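Local structure of putative branched chain amino acid ABC transporter, periplasmic amino acid-binding protein (4XFK) at residues G47-K52 / G318-T323; E121-G124 / Y130-R133; T266-E271 / A279-Y284. The protein serves as a component of an amino-acid transport system, probably as the periplasmic protein that binds branched-chain and related amino acids for an ABC transporter. The protein carries 1 engineered substitution. One frame throughout, in Å; residues are numbered along the deposited sequence.

Contact 1. Residues G47-K52 / G318-T323; sequences GFNGEK and GKINTT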
ATOM      1  N   GLY A  47     -12.746  12.517  18.310  1.00  7.75           N
ATOM      2  CA  GLY A  47     -11.331  12.262  18.502  1.00  7.24           C
ATOM      3  C   GLY A  47     -11.055  11.048  19.370  1.00  7.78           C
ATOM      4  O   GLY A  47     -11.637   9.988  19.175  1.00  7.91           O
ATOM      5  N   PHE A  48     -10.152  11.205  20.329  1.00  7.42           N
ATOM      6  CA  PHE A  48      -9.794  10.114  21.232  1.00  8.00           C
ATOM      7  C   PHE A  48      -9.479  10.677  22.614  1.00  8.27           C
ATOM      8  O   PHE A  48      -8.837  11.720  22.721  1.00  8.74           O
ATOM      9  CB  PHE A  48      -8.584   9.315  20.717  1.00  8.07           C
ATOM     10  CG  PHE A  48      -8.187   8.190  21.632  1.00  7.96           C
ATOM     11  CD1 PHE A  48      -9.055   7.130  21.857  1.00  8.28           C
ATOM     12  CD2 PHE A  48      -6.959   8.191  22.279  1.00  9.49           C
ATOM     13  CE1 PHE A  48      -8.712   6.102  22.718  1.00 10.08           C
ATOM     14  CE2 PHE A  48      -6.607   7.155  23.129  1.00 10.71           C
ATOM     15  CZ  PHE A  48      -7.486   6.113  23.344  1.00 10.45           C
ATOM     16  N   ASN A  49      -9.941   9.996  23.664  1.00  9.20           N
ATOM     17  CA  ASN A  49      -9.588  10.340  25.044  1.00  9.73           C
ATOM     18  C   ASN A  49     -10.142  11.703  25.454  1.00 10.31           C
ATOM     19  O   ASN A  49      -9.611  12.362  26.343  1.00 12.26           O
ATOM     20  CB  ASN A  49      -8.064  10.280  25.242  1.00 12.13           C
ATOM     21  CG  ASN A  49      -7.663  10.105  26.702  1.00 13.06           C
ATOM     22  OD1 ASN A  49      -8.354   9.443  27.475  1.00 14.29           O
ATOM     23  ND2 ASN A  49      -6.541  10.702  27.082  1.00 14.25           N
ATOM     24  N   GLY A  50     -11.224  12.117  24.802  1.00  8.83           N
ATOM     25  CA  GLY A  50     -11.895  13.361  25.144  1.00  9.27           C
ATOM     26  C   GLY A  50     -11.318  14.607  24.494  1.00  8.11           C
ATOM     27  O   GLY A  50     -11.699  15.723  24.853  1.00  9.14           O
ATOM     28  N   GLU A  51     -10.410  14.426  23.536  1.00  8.69           N
ATOM     29  CA  GLU A  51      -9.818  15.540  22.804  1.00  8.36           C
ATOM     30  C   GLU A  51      -9.730  15.188  21.332  1.00  8.10           C
ATOM     31  O   GLU A  51      -9.654  14.013  20.971  1.00  8.67           O
ATOM     32  CB  GLU A  51      -8.407  15.850  23.324  1.00 10.39           C
ATOM     33  CG  GLU A  51      -8.320  16.205  24.810  1.00 12.34           C
ATOM     34  CD  GLU A  51      -8.990  17.529  25.163  1.00 16.42           C
ATOM     35  OE1 GLU A  51      -9.184  18.379  24.273  1.00 18.43           O
ATOM     36  OE2 GLU A  51      -9.310  17.727  26.350  1.00 19.48           O
ATOM     37  N   LYS A  52      -9.710  16.198  20.476  1.00  7.76           N
ATOM     38  CA  LYS A  52      -9.406  15.945  19.072  1.00  8.21           C
ATOM     39  C   LYS A  52      -8.043  15.265  18.952  1.00  7.79           C
ATOM     40  O   LYS A  52      -7.143  15.522  19.747  1.00  8.24           O
ATOM     41  CB  LYS A  52      -9.397  17.249  18.271  1.00  9.18           C
ATOM     42  CG  LYS A  52     -10.713  18.002  18.271  1.00  9.03           C
ATOM     43  CD  LYS A  52     -11.858  17.210  17.666  1.00  8.20           C
ATOM     44  CE  LYS A  52     -13.021  18.153  17.341  1.00  7.49           C
ATOM     45  NZ  LYS A  52     -14.264  17.448  16.894  1.00  8.90           N
ATOM     46  N   GLY A 318      -6.692   8.869  32.166  1.00 36.13           N
ATOM     47  CA  GLY A 318      -6.447  10.009  31.302  1.00 33.06           C
ATOM     48  C   GLY A 318      -5.191   9.916  30.458  1.00 29.50           C
ATOM     49  O   GLY A 318      -5.033  10.672  29.502  1.00 27.05           O
ATOM     50  N   LYS A 319      -4.291   9.003  30.810  1.00 27.10           N
ATOM     51  CA  LYS A 319      -3.048   8.842  30.062  1.00 24.86           C
ATOM     52  C   LYS A 319      -3.255   7.966  28.836  1.00 23.59           C
ATOM     53  O   LYS A 319      -4.166   7.138  28.794  1.00 26.94           O
ATOM     54  CB  LYS A 319      -1.948   8.243  30.942  1.00 24.17           C
ATOM     55  N   ILE A 320      -2.408   8.158  27.836  1.00 18.65           N
ATOM     56  CA  ILE A 320      -2.454   7.331  26.642  1.00 17.08           C
ATOM     57  C   ILE A 320      -1.369   6.274  26.691  1.00 15.75           C
ATOM     58  O   ILE A 320      -0.201   6.581  26.902  1.00 16.66           O
ATOM     59  CB  ILE A 320      -2.325   8.182  25.392  1.00 19.50           C
ATOM     60  CG1 ILE A 320      -3.568   9.067  25.279  1.00 21.80           C
ATOM     61  CG2 ILE A 320      -2.136   7.299  24.161  1.00 20.70           C
ATOM     62  CD1 ILE A 320      -3.620   9.895  24.059  1.00 22.10           C
ATOM     63  N   ASN A 321      -1.776   5.025  26.505  1.00 13.84           N
ATOM     64  CA  ASN A 321      -0.876   3.887  26.608  1.00 12.84           C
ATOM     65  C   ASN A 321      -0.803   3.191  25.261  1.00 11.67           C
ATOM     66  O   ASN A 321      -1.754   2.544  24.836  1.00 10.80           O
ATOM     67  CB  ASN A 321      -1.387   2.937  27.692  1.00 14.51           C
ATOM     68  CG  ASN A 321      -0.429   1.803  27.977  1.00 15.93           C
ATOM     69  OD1 ASN A 321       0.033   1.121  27.070  1.00 15.66           O
ATOM     70  ND2 ASN A 321      -0.126   1.596  29.256  1.00 20.32           N
ATOM     71  N   THR A 322       0.335   3.325  24.592  1.00 11.68           N
ATOM     72  CA  THR A 322       0.471   2.772  23.254  1.00 10.76           C
ATOM     73  C   THR A 322       0.501   1.245  23.242  1.00 10.18           C
ATOM     74  O   THR A 322       0.185   0.642  22.231  1.00 10.21           O
ATOM     75  CB  THR A 322       1.708   3.317  22.545  1.00 11.48           C
ATOM     76  OG1 THR A 322       2.838   3.146  23.402  1.00 12.30           O
ATOM     77  CG2 THR A 322       1.543   4.800  22.226  1.00 12.80           C
ATOM     78  N   THR A 323       0.886   0.616  24.349  1.00 10.34           N
ATOM     79  CA  THR A 323       0.835  -0.839  24.411  1.00 10.85           C
ATOM     80  C   THR A 323      -0.614  -1.303  24.407  1.00 10.20           C
ATOM     81  O   THR A 323      -0.965  -2.249  23.707  1.00 10.49           O
ATOM     82  CB  THR A 323       1.580  -1.393  25.633  1.00 11.11           C
ATOM     83  OG1 THR A 323       2.925  -0.913  25.591  1.00 12.29           O
ATOM     84  CG2 THR A 323       1.584  -2.923  25.614  1.00 12.42           C
TER

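Contact 2. Residues E121-G124 / Y130-R133; sequences ELTG and YHFR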
ATOM      1  N   GLU A 121      10.225  -7.392   4.332  1.00  8.49           N
ATOM      2  CA  GLU A 121      10.952  -7.379   5.598  1.00  9.38           C
ATOM      3  C   GLU A 121      10.186  -6.724   6.745  1.00  8.67           C
ATOM      4  O   GLU A 121      10.411  -7.055   7.915  1.00  9.24           O
ATOM      5  CB  GLU A 121      12.320  -6.703   5.438  1.00 11.52           C
ATOM      6  CG  GLU A 121      12.254  -5.214   5.102  1.00 15.55           C
ATOM      7  CD  GLU A 121      13.622  -4.554   5.070  1.00 19.57           C
ATOM      8  OE1 GLU A 121      14.627  -5.256   5.300  1.00 21.83           O
ATOM      9  OE2 GLU A 121      13.692  -3.327   4.831  1.00 20.89           O
ATOM     10  N   LEU A 122       9.281  -5.798   6.427  1.00  8.15           N
ATOM     11  CA  LEU A 122       8.587  -5.050   7.471  1.00  8.39           C
ATOM     12  C   LEU A 122       7.714  -5.943   8.364  1.00  8.25           C
ATOM     13  O   LEU A 122       7.469  -5.614   9.523  1.00  9.29           O
ATOM     14  CB  LEU A 122       7.814  -3.876   6.866  1.00  8.66           C
ATOM     15  CG  LEU A 122       8.748  -2.919   6.110  1.00 10.45           C
ATOM     16  CD1 LEU A 122       7.961  -1.978   5.241  1.00 11.30           C
ATOM     17  CD2 LEU A 122       9.637  -2.140   7.080  1.00 12.56           C
ATOM     18  N   THR A 123       7.278  -7.089   7.838  1.00  7.38           N
ATOM     19  CA  THR A 123       6.583  -8.075   8.660  1.00  8.46           C
ATOM     20  C   THR A 123       7.364  -9.392   8.704  1.00  9.09           C
ATOM     21  O   THR A 123       6.822 -10.432   9.098  1.00 10.62           O
ATOM     22  CB  THR A 123       5.155  -8.349   8.157  1.00  8.36           C
ATOM     23  OG1 THR A 123       5.187  -8.675   6.763  1.00  7.98           O
ATOM     24  CG2 THR A 123       4.265  -7.129   8.373  1.00  8.53           C
ATOM     25  N   GLY A 124       8.630  -9.337   8.300  1.00  8.90           N
ATOM     26  CA  GLY A 124       9.515 -10.491   8.330  1.00  9.48           C
ATOM     27  C   GLY A 124      10.691 -10.212   9.243  1.00 11.11           C
ATOM     28  O   GLY A 124      10.520 -10.097  10.457  1.00 11.68           O
ATOM     29  N   TYR A 130       5.657  -2.943  17.789  1.00  7.43           N
ATOM     30  CA  TYR A 130       5.114  -1.590  17.653  1.00  8.14           C
ATOM     31  C   TYR A 130       5.018  -1.108  16.206  1.00  8.28           C
ATOM     32  O   TYR A 130       4.723   0.057  15.957  1.00 10.93           O
ATOM     33  CB  TYR A 130       5.867  -0.603  18.561  1.00  8.80           C
ATOM     34  CG  TYR A 130       5.619  -0.877  20.032  1.00  8.91           C
ATOM     35  CD1 TYR A 130       4.484  -0.380  20.669  1.00  9.70           C
ATOM     36  CD2 TYR A 130       6.486  -1.675  20.771  1.00  9.48           C
ATOM     37  CE1 TYR A 130       4.239  -0.647  22.015  1.00 11.30           C
ATOM     38  CE2 TYR A 130       6.247  -1.951  22.110  1.00 10.55           C
ATOM     39  CZ  TYR A 130       5.125  -1.439  22.724  1.00 11.82           C
ATOM     40  OH  TYR A 130       4.894  -1.716  24.058  1.00 13.19           O
ATOM     41  N   HIS A 131       5.263  -2.015  15.264  1.00  7.71           N
ATOM     42  CA  HIS A 131       4.943  -1.790  13.860  1.00  6.61           C
ATOM     43  C   HIS A 131       3.700  -2.598  13.488  1.00  6.58           C
ATOM     44  O   HIS A 131       3.561  -3.773  13.873  1.00  7.62           O
ATOM     45  CB  HIS A 131       6.116  -2.193  12.953  1.00  6.94           C
ATOM     46  CG  HIS A 131       5.733  -2.399  11.509  1.00  7.29           C
ATOM     47  ND1 HIS A 131       5.380  -3.633  11.009  1.00  7.57           N
ATOM     48  CD2 HIS A 131       5.648  -1.538  10.464  1.00  6.69           C
ATOM     49  CE1 HIS A 131       5.079  -3.524   9.725  1.00  8.35           C
ATOM     50  NE2 HIS A 131       5.239  -2.262   9.367  1.00  7.76           N
ATOM     51  N   PHE A 132       2.809  -1.962  12.729  1.00  6.62           N
ATOM     52  CA  PHE A 132       1.650  -2.635  12.157  1.00  7.02           C
ATOM     53  C   PHE A 132       1.554  -2.255  10.696  1.00  6.97           C
ATOM     54  O   PHE A 132       1.615  -1.060  10.368  1.00  7.44           O
ATOM     55  CB  PHE A 132       0.362  -2.188  12.854  1.00  7.80           C
ATOM     56  CG  PHE A 132       0.213  -2.696  14.255  1.00  7.56           C
ATOM     57  CD1 PHE A 132       0.828  -2.047  15.311  1.00  7.81           C
ATOM     58  CD2 PHE A 132      -0.548  -3.829  14.515  1.00  7.94           C
ATOM     59  CE1 PHE A 132       0.681  -2.515  16.607  1.00  8.36           C
ATOM     60  CE2 PHE A 132      -0.709  -4.291  15.805  1.00  8.00           C
ATOM     61  CZ  PHE A 132      -0.092  -3.638  16.855  1.00  8.05           C
ATOM     62  N   ARG A 133       1.377  -3.247   9.828  1.00  5.74           N
ATOM     63  CA  ARG A 133       1.175  -2.981   8.404  1.00  6.36           C
ATOM     64  C   ARG A 133      -0.282  -3.200   8.009  1.00  5.82           C
ATOM     65  O   ARG A 133      -0.850  -4.277   8.240  1.00  6.84           O
ATOM     66  CB  ARG A 133       2.095  -3.831   7.517  1.00  7.21           C
ATOM     67  CG  ARG A 133       1.683  -3.763   6.051  1.00  7.79           C
ATOM     68  CD  ARG A 133       2.819  -3.951   5.069  1.00  6.94           C
ATOM     69  NE  ARG A 133       3.484  -5.242   5.190  1.00  6.87           N
ATOM     70  CZ  ARG A 133       4.699  -5.459   4.715  1.00  5.88           C
ATOM     71  NH1 ARG A 133       5.269  -6.651   4.845  1.00  6.44           N
ATOM     72  NH2 ARG A 133       5.346  -4.464   4.123  1.00  6.24           N
TER

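Contact 3. Residues T266-E271 / A279-Y284; sequences TPFNPE and AFAEDY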
ATOM      1  N   THR A 266      -5.562  -4.874  -6.037  1.00  6.32           N
ATOM      2  CA  THR A 266      -5.552  -3.883  -4.955  1.00  6.56           C
ATOM      3  C   THR A 266      -6.603  -4.239  -3.903  1.00  6.60           C
ATOM      4  O   THR A 266      -7.433  -5.110  -4.138  1.00  7.47           O
ATOM      5  CB  THR A 266      -5.866  -2.451  -5.456  1.00  7.35           C
ATOM      6  OG1 THR A 266      -7.280  -2.307  -5.576  1.00  7.48           O
ATOM      7  CG2 THR A 266      -5.169  -2.119  -6.761  1.00  7.66           C
ATOM      8  N   PRO A 267      -6.576  -3.565  -2.737  1.00  6.26           N
ATOM      9  CA  PRO A 267      -7.590  -3.870  -1.720  1.00  7.13           C
ATOM     10  C   PRO A 267      -8.992  -3.324  -2.013  1.00  7.04           C
ATOM     11  O   PRO A 267      -9.866  -3.461  -1.160  1.00  8.77           O
ATOM     12  CB  PRO A 267      -7.044  -3.175  -0.461  1.00  9.11           C
ATOM     13  CG  PRO A 267      -5.603  -2.927  -0.728  1.00  8.87           C
ATOM     14  CD  PRO A 267      -5.494  -2.718  -2.197  1.00  8.10           C
ATOM     15  N   PHE A 268      -9.222  -2.725  -3.178  1.00  7.09           N
ATOM     16  CA  PHE A 268     -10.479  -2.010  -3.384  1.00  8.41           C
ATOM     17  C   PHE A 268     -10.829  -1.781  -4.853  1.00  7.66           C
ATOM     18  O   PHE A 268      -9.951  -1.582  -5.700  1.00  9.17           O
ATOM     19  CB  PHE A 268     -10.410  -0.654  -2.669  1.00 10.28           C
ATOM     20  CG  PHE A 268     -11.598   0.232  -2.929  1.00 13.62           C
ATOM     21  CD1 PHE A 268     -12.812  -0.008  -2.303  1.00 15.30           C
ATOM     22  CD2 PHE A 268     -11.504   1.299  -3.810  1.00 15.77           C
ATOM     23  CE1 PHE A 268     -13.917   0.809  -2.546  1.00 16.30           C
ATOM     24  CE2 PHE A 268     -12.606   2.118  -4.057  1.00 17.39           C
ATOM     25  CZ  PHE A 268     -13.805   1.866  -3.425  1.00 16.80           C
ATOM     26  N   ASN A 269     -12.123  -1.789  -5.145  1.00  7.47           N
ATOM     27  CA  ASN A 269     -12.616  -1.235  -6.391  1.00  8.48           C
ATOM     28  C   ASN A 269     -14.025  -0.731  -6.094  1.00  9.48           C
ATOM     29  O   ASN A 269     -14.756  -1.378  -5.354  1.00  8.98           O
ATOM     30  CB  ASN A 269     -12.608  -2.302  -7.498  1.00  9.17           C
ATOM     31  CG  ASN A 269     -13.156  -1.788  -8.809  1.00 10.12           C
ATOM     32  OD1 ASN A 269     -14.364  -1.632  -8.960  1.00 11.01           O
ATOM     33  ND2 ASN A 269     -12.274  -1.532  -9.770  1.00  9.53           N
ATOM     34  N   PRO A 270     -14.407   0.432  -6.643  1.00  9.77           N
ATOM     35  CA  PRO A 270     -15.738   0.978  -6.348  1.00 10.59           C
ATOM     36  C   PRO A 270     -16.902   0.013  -6.604  1.00 11.41           C
ATOM     37  O   PRO A 270     -17.919   0.125  -5.921  1.00 11.92           O
ATOM     38  CB  PRO A 270     -15.847   2.170  -7.302  1.00 12.36           C
ATOM     39  CG  PRO A 270     -14.444   2.598  -7.525  1.00 13.68           C
ATOM     40  CD  PRO A 270     -13.600   1.353  -7.465  1.00 11.10           C
ATOM     41  N   GLU A 271     -16.761  -0.894  -7.574  1.00 10.75           N
ATOM     42  CA  GLU A 271     -17.834  -1.824  -7.946  1.00 11.92           C
ATOM     43  C   GLU A 271     -17.643  -3.227  -7.391  1.00 13.58           C
ATOM     44  O   GLU A 271     -18.374  -4.141  -7.774  1.00 16.32           O
ATOM     45  CB  GLU A 271     -17.901  -2.008  -9.460  1.00 16.68           C
ATOM     46  CG  GLU A 271     -18.001  -0.774 -10.296  1.00 19.27           C
ATOM     47  CD  GLU A 271     -17.988  -1.123 -11.772  1.00 17.03           C
ATOM     48  OE1 GLU A 271     -17.089  -0.643 -12.488  1.00 15.15           O
ATOM     49  OE2 GLU A 271     -18.871  -1.895 -12.212  1.00 19.07           O
ATOM     50  N   ALA A 279     -20.606   3.567  -2.187  1.00 10.50           N
ATOM     51  CA  ALA A 279     -20.906   4.666  -1.277  1.00 10.19           C
ATOM     52  C   ALA A 279     -19.618   5.277  -0.723  1.00 10.08           C
ATOM     53  O   ALA A 279     -19.510   6.493  -0.566  1.00 11.67           O
ATOM     54  CB  ALA A 279     -21.815   4.199  -0.142  1.00 12.77           C
ATOM     55  N   PHE A 280     -18.643   4.429  -0.427  1.00 10.26           N
ATOM     56  CA  PHE A 280     -17.345   4.918   0.010  1.00 10.27           C
ATOM     57  C   PHE A 280     -16.663   5.749  -1.073  1.00 10.21           C
ATOM     58  O   PHE A 280     -16.134   6.812  -0.788  1.00 10.55           O
ATOM     59  CB  PHE A 280     -16.440   3.768   0.434  1.00 10.97           C
ATOM     60  CG  PHE A 280     -15.009   4.176   0.609  1.00 10.33           C
ATOM     61  CD1 PHE A 280     -14.652   5.145   1.541  1.00 10.77           C
ATOM     62  CD2 PHE A 280     -14.021   3.621  -0.176  1.00 11.64           C
ATOM     63  CE1 PHE A 280     -13.332   5.537   1.687  1.00 12.16           C
ATOM     64  CE2 PHE A 280     -12.704   4.002  -0.036  1.00 11.59           C
ATOM     65  CZ  PHE A 280     -12.355   4.966   0.899  1.00 12.19           C
ATOM     66  N   ALA A 281     -16.678   5.266  -2.314  1.00 10.10           N
ATOM     67  CA  ALA A 281     -16.059   5.997  -3.416  1.00 10.57           C
ATOM     68  C   ALA A 281     -16.664   7.388  -3.524  1.00  9.77           C
ATOM     69  O   ALA A 281     -15.953   8.381  -3.661  1.00 10.33           O
ATOM     70  CB  ALA A 281     -16.226   5.239  -4.733  1.00 12.06           C
ATOM     71  N   GLU A 282     -17.988   7.466  -3.446  1.00 10.64           N
ATOM     72  CA  GLU A 282     -18.667   8.753  -3.559  1.00 11.19           C
ATOM     73  C   GLU A 282     -18.368   9.682  -2.378  1.00 10.64           C
ATOM     74  O   GLU A 282     -18.168  10.885  -2.565  1.00 11.73           O
ATOM     75  CB  GLU A 282     -20.174   8.550  -3.718  1.00 12.25           C
ATOM     76  CG  GLU A 282     -20.576   7.912  -5.051  1.00 13.66           C
ATOM     77  CD  GLU A 282     -20.330   8.829  -6.237  1.00 15.93           C
ATOM     78  OE1 GLU A 282     -20.427  10.055  -6.055  1.00 19.75           O
ATOM     79  OE2 GLU A 282     -20.035   8.331  -7.350  1.00 16.68           O
ATOM     80  N   ASP A 283     -18.338   9.141  -1.165  1.00 10.77           N
ATOM     81  CA  ASP A 283     -18.061   9.977  -0.003  1.00 10.61           C
ATOM     82  C   ASP A 283     -16.623  10.485  -0.029  1.00  9.37           C
ATOM     83  O   ASP A 283     -16.358  11.654   0.271  1.00 10.65           O
ATOM     84  CB  ASP A 283     -18.327   9.235   1.305  1.00 11.92           C
ATOM     85  CG  ASP A 283     -18.213  10.145   2.505  1.00 14.54           C
ATOM     86  OD1 ASP A 283     -19.115  10.987   2.691  1.00 17.90           O
ATOM     87  OD2 ASP A 283     -17.220  10.034   3.255  1.00 14.85           O
ATOM     88  N   TYR A 284     -15.695   9.614  -0.403  1.00  8.80           N
ATOM     89  CA  TYR A 284     -14.295  10.002  -0.485  1.00  8.82           C
ATOM     90  C   TYR A 284     -14.100  11.101  -1.524  1.00 10.01           C
ATOM     91  O   TYR A 284     -13.348  12.045  -1.298  1.00 10.38           O
ATOM     92  CB  TYR A 284     -13.434   8.779  -0.812  1.00  8.80           C
ATOM     93  CG  TYR A 284     -11.961   9.000  -0.610  1.00  8.07           C
ATOM     94  CD1 TYR A 284     -11.383   8.815   0.640  1.00  7.47           C
ATOM     95  CD2 TYR A 284     -11.147   9.404  -1.659  1.00  8.77           C
ATOM     96  CE1 TYR A 284     -10.028   9.027   0.841  1.00  8.05           C
ATOM     97  CE2 TYR A 284      -9.790   9.608  -1.467  1.00  8.75           C
ATOM     98  CZ  TYR A 284      -9.240   9.419  -0.209  1.00  8.03           C
ATOM     99  OH  TYR A 284      -7.893   9.614   0.022  1.00  8.97           O
TER

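Contact 1. Residues G47-K52 / G318-T323
N49 and G318 join two surface loops at the rim of the lobe built on the parallel sheet of this periplasmic binding protein fold. N49 sits at the second position of a type I' beta turn, F48 to E51, with G50 after it, the Asn-Gly pair this turn favours; F48 N reaches E51 O at 2.9 Å and E51 N returns to F48 O. From CB, with CG anti to the backbone N (chi1 -158°), the side chain heads for 318-323. CG comes 3.9 Å from G318 O, OD1 stays slightly farther off, and ND2 makes the bond, 2.9 Å from G318 O with an N-H...O angle of 158°. The acceptor lies in the amide plane of N49, whereas ND2 stands 48° above the carbonyl plane of G318. ND2 also donates to E10 O and rests 3.8 Å from I320 CG1. Beside it, F48 presents the edge of its ring, CD2 lying 4.1 Å from I320 CD1 as the two side chains run antiparallel alongside one another. Both amide hydrogens of N49 can thus be spent on carbonyls, so one amide ties the 47-52 turn both to the 318-323 loop and to the N-terminal segment at E10, with a small apolar patch alongside.

Contact 2. Residues E121-G124 / Y130-R133
T123, in the buried connection after strand 111-114, meets R133 on strand 131-133, an outermost strand of the parallel sheet in this type I periplasmic binding protein fold. R133 NH1 donates to T123 OG1 at 2.8 Å, a bent bond (136°) whose acceptor is tilted 23° from the guanidinium plane. The arginine chain bends at chi3 (61°), turning the guanidinium across T123 and L122. The threonine lies roughly perpendicular to the arginine chain, and T123 CG2 adds an apolar touch, 3.8 Å from R133 NE. L122 comes at the same guanidinium differently: its CB lies over one face, 3.7 Å from NH2, with CD1 nearly as close. H131, two residues before R133 on the strand, points the same way. Its CE1 lies 3.2 Å from L122 O, approached obliquely, and T123 CG2 sits 3.9 Å from CE1 in the plane of the ring.

A second shell fixes these groups. R133 NH2 bonds to the carbonyl oxygens of A117 and A119, tying the loop after strand 111-114 to strand 131-133, and NE bonds to Q349 OE1, so carbonyls and a side-chain acceptor grip the buried cation at several N-H groups and would probably spread its charge. H131 NE2 pairs with N114 ND2 at the end of the neighbouring strand. A bound sodium ion lies about 9 Å from the R133 side chain. The chain at E121-L122 is a 3-10 turn, G124 N donating to E121 O at 2.9 Å.

Contact 3. Residues T266-E271 / A279-Y284
P270 and A281 mark the closest backbone approach, their CA atoms 5.8 Å apart, where the connection leaving strand 263-266 runs beside helix 274-288. This is a strand-loop-helix unit of the periplasmic binding protein fold. The loop is extended at F268 and N269 and is shaped by two side-chain turns: an ST turn, in which T266 OG1 accepts from F268 N, and an Asx turn, in which N269 OD1 accepts from E271 N at 2.9 Å. The opposing segment is regular helix.

Its buried side carries F280 and A281 against the loop. F268 and F280 form a T-shaped pair, the edge of F280 directed at the face of F268, with ring centroids 5.4 Å apart and planes at 83°. A chi1 of 174° in F268 and 168° in F280 swings each ring opposite its backbone N and carries it toward the other segment. A281 CB sits near the plane of the F268 ring, 4.4 Å from CZ, and also meets P270 CB at 4.0 Å. P297 and M338 add to the packing around F268, V300 and P337 to that around F280, while Q357 and F374 hold N269 through ND2. Within the aromatic pair, F280 CD2 stands 3.7 Å from both CE1 and CZ of F268, so the F280 edge falls toward the rim of that face.

In the fold
Contact 1 joins segments 266 residues apart in sequence, and contacts 2 and 3 both fall between them; contact 2 closes before contact 3 opens. Contacts 1 and 2 belong to the lobe of the five-stranded parallel sheet and touch through Y130 OH and T323 OG1, a probable hydrogen bond 2.6 Å long, although their centres are 23 Å apart. Contact 3 follows strand 263-266 of the second, mixed sheet, on the opposite side of the chain's centre from contact 2, the nearest atoms about 10 Å apart. D283 on helix 274-288, the helix of contact 3, forms a salt bridge with K41 of helix 26-44, so this helix also reaches the first lobe, as expected when the two lobes of a binding protein approach each other.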